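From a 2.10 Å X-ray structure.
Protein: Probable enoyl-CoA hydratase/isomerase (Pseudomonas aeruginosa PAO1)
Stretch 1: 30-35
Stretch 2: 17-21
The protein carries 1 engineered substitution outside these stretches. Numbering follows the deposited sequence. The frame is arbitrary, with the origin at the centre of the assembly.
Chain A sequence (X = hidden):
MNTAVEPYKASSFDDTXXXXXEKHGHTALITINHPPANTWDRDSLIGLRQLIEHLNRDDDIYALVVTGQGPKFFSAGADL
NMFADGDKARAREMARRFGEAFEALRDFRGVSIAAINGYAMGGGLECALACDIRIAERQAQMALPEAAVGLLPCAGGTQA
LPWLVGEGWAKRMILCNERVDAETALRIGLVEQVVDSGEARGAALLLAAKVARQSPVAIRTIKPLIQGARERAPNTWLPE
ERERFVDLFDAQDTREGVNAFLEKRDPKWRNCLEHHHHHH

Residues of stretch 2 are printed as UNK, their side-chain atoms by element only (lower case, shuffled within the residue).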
# COMPACT_ATOMS: atom_id res chain seq x y z
N ILE A 30 12.55 -33.27 -6.64
CA ILE A 30 11.88 -33.11 -7.92
C ILE A 30 12.92 -32.76 -8.96
O ILE A 30 13.63 -31.76 -8.81
CB ILE A 30 10.83 -32.00 -7.86
CG1 ILE A 30 9.96 -32.22 -6.64
CG2 ILE A 30 10.08 -31.99 -9.15
CD1 ILE A 30 8.96 -31.12 -6.43
N THR A 31 12.96 -33.51 -10.05
CA THR A 31 13.92 -33.23 -11.09
C THR A 31 13.16 -32.98 -12.39
O THR A 31 12.23 -33.74 -12.72
CB THR A 31 14.90 -34.38 -11.25
OG1 THR A 31 15.63 -34.54 -10.02
CG2 THR A 31 15.91 -34.04 -12.33
N ILE A 32 13.46 -31.85 -13.03
CA ILE A 32 12.96 -31.60 -14.37
C ILE A 32 13.74 -32.47 -15.33
O ILE A 32 14.98 -32.41 -15.36
CB ILE A 32 13.19 -30.14 -14.78
CG1 ILE A 32 12.86 -29.21 -13.66
CG2 ILE A 32 12.36 -29.83 -16.02
CD1 ILE A 32 13.24 -27.81 -14.01
N ASN A 33 13.04 -33.20 -16.17
CA ASN A 33 13.68 -34.11 -17.09
C ASN A 33 13.05 -33.92 -18.46
O ASN A 33 12.30 -34.76 -18.94
CB ASN A 33 13.56 -35.54 -16.59
CG ASN A 33 14.40 -36.50 -17.34
OD1 ASN A 33 15.06 -36.15 -18.32
ND2 ASN A 33 14.38 -37.75 -16.90
N HIS A 34 13.38 -32.80 -19.10
CA HIS A 34 12.86 -32.52 -20.43
C HIS A 34 14.05 -32.41 -21.36
O HIS A 34 14.91 -31.54 -21.17
CB HIS A 34 12.02 -31.24 -20.42
CG HIS A 34 11.29 -30.99 -21.70
ND1 HIS A 34 11.62 -29.95 -22.54
CD2 HIS A 34 10.33 -31.69 -22.33
CE1 HIS A 34 10.83 -29.98 -23.60
NE2 HIS A 34 10.05 -31.04 -23.50
N PRO A 35 14.17 -33.25 -22.38
CA PRO A 35 15.42 -33.07 -23.12
C PRO A 35 15.31 -32.03 -24.24
O PRO A 35 14.21 -31.71 -24.67
CB PRO A 35 15.71 -34.46 -23.65
CG PRO A 35 15.03 -35.39 -22.67
CD PRO A 35 13.79 -34.67 -22.24
N UNK A 17 6.05 -37.56 -17.13
CA UNK A 17 7.22 -38.43 -16.96
C UNK A 17 8.49 -37.61 -16.85
O UNK A 17 9.48 -38.05 -16.25
c UNK A 17 5.84 -42.56 -16.93
c UNK A 17 6.45 -40.65 -17.86
c UNK A 17 5.28 -41.05 -18.42
c UNK A 17 7.30 -39.44 -18.10
n UNK A 17 6.77 -41.62 -16.93
n UNK A 17 4.93 -42.24 -17.83
N UNK A 18 8.46 -36.38 -17.37
CA UNK A 18 9.59 -35.47 -17.26
C UNK A 18 9.90 -35.11 -15.82
O UNK A 18 11.05 -34.93 -15.45
c UNK A 18 8.76 -33.43 -20.30
c UNK A 18 9.07 -34.61 -19.46
n UNK A 18 6.98 -32.29 -21.63
c UNK A 18 7.26 -33.23 -20.50
c UNK A 18 9.28 -34.22 -18.05
N UNK A 19 8.90 -35.00 -14.98
CA UNK A 19 9.20 -34.64 -13.61
C UNK A 19 9.31 -35.89 -12.76
O UNK A 19 8.39 -36.72 -12.73
c UNK A 19 8.40 -32.18 -13.43
c UNK A 19 8.52 -31.91 -14.91
c UNK A 19 8.16 -33.67 -13.07
c UNK A 19 7.21 -31.40 -12.87
N UNK A 20 10.45 -36.02 -12.11
CA UNK A 20 10.79 -37.19 -11.32
C UNK A 20 10.80 -36.76 -9.88
O UNK A 20 11.42 -35.75 -9.52
c UNK A 20 12.17 -37.73 -11.68
o UNK A 20 13.17 -36.97 -10.99
c UNK A 20 12.41 -37.65 -13.18
N UNK A 21 10.11 -37.52 -9.05
CA UNK A 21 10.03 -37.21 -7.64
C UNK A 21 10.67 -38.35 -6.87
O UNK A 21 10.31 -39.52 -7.06
c UNK A 21 8.01 -35.79 -7.88
c UNK A 21 8.59 -36.81 -5.71
c UNK A 21 8.58 -36.98 -7.19

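Position 17 carries six side-chain atoms beyond CA: one carbon leading to a five-membered ring of three carbons and two nitrogens. A ring of that composition is an imidazole, so the residue is His17. Its side chain comes no nearer than 6.9 Å to stretch 1, its end leads away, and it takes no part in the contact.

Position 18 has four carbons in an unbranched row ending in a nitrogen. That length and terminal element identify Lys18. Chi1 is m and chi2 t, while chi3 lies between wells at -96°. The aliphatic part of the chain meets the edge of the His34 imidazole, near the ring plane, with CD of Lys18 3.1 Å from CD2 of His34. This is a tight edge approach by a methylene carbon and gives no evidence of a stack. The backbone also reaches across: O of Lys18 lies 2.7 Å from N of Asn33, and CA of Lys18 makes a CA-H...O contact of 3.3 Å with O of Asn33. Of the residues in stretch 2, this one has the largest area covered by stretch 1.

Position 19 holds four carbons and no heteroatom. The chain forks at its second carbon, which is bonded to two terminal carbons; a fork there, with CB unbranched, specifies Leu19. With chi1 m and chi2 p, it lies on the same sheet face as Ile32, its non-hydrogen-bonded partner. Their side chains meet loosely, CG2 of Ile32 standing 4.5 Å from CD1 of Leu19. On the backbone, CA of Leu19 points its hydrogen at O of Thr31 across 3.3 Å, with an angle of 152° at the hydrogen.

Position 20 shows one carbon bearing one oxygen and one carbon. Branching at CB into a hydroxyl and a methyl makes it Thr20, with chi1 at 82° (p). It shares a face with Thr31, whose CB is 3.1 Å from OG1 of Thr20. The methyl CG2 of Thr20 lies 4.2 Å from CB of Asn33.

Position 21 has three carbons, with the first carrying the other two. The fork at CB, without oxygen, gives Val21, chi1 t. It pairs with Ile30 on the face that also holds Leu19 and Ile32, and CG2 of Val21 comes within 4.3 Å of CG1 of Ile30.

The contact works chiefly as an antiparallel strand pair, the two N-to-C directions differing by 161° and the axes approaching to 4.6 Å. Its centre is Thr31 with Thr20: N of Thr20 donates to O of Thr31 at 3.0 Å and 166°, and N of Thr31 donates to O of Thr20 at 2.8 Å and 154°. The flanking pairs add apolar packing on one face, while CA of Ile30 contributes a CA-H...O contact to O of Thr20 at 3.1 Å. Beyond the strands, Lys18 extends the contact to Asn33 and His34, bringing the total buried surface to 440 Å².

Stretch 2, residues 17-21: HKLTV
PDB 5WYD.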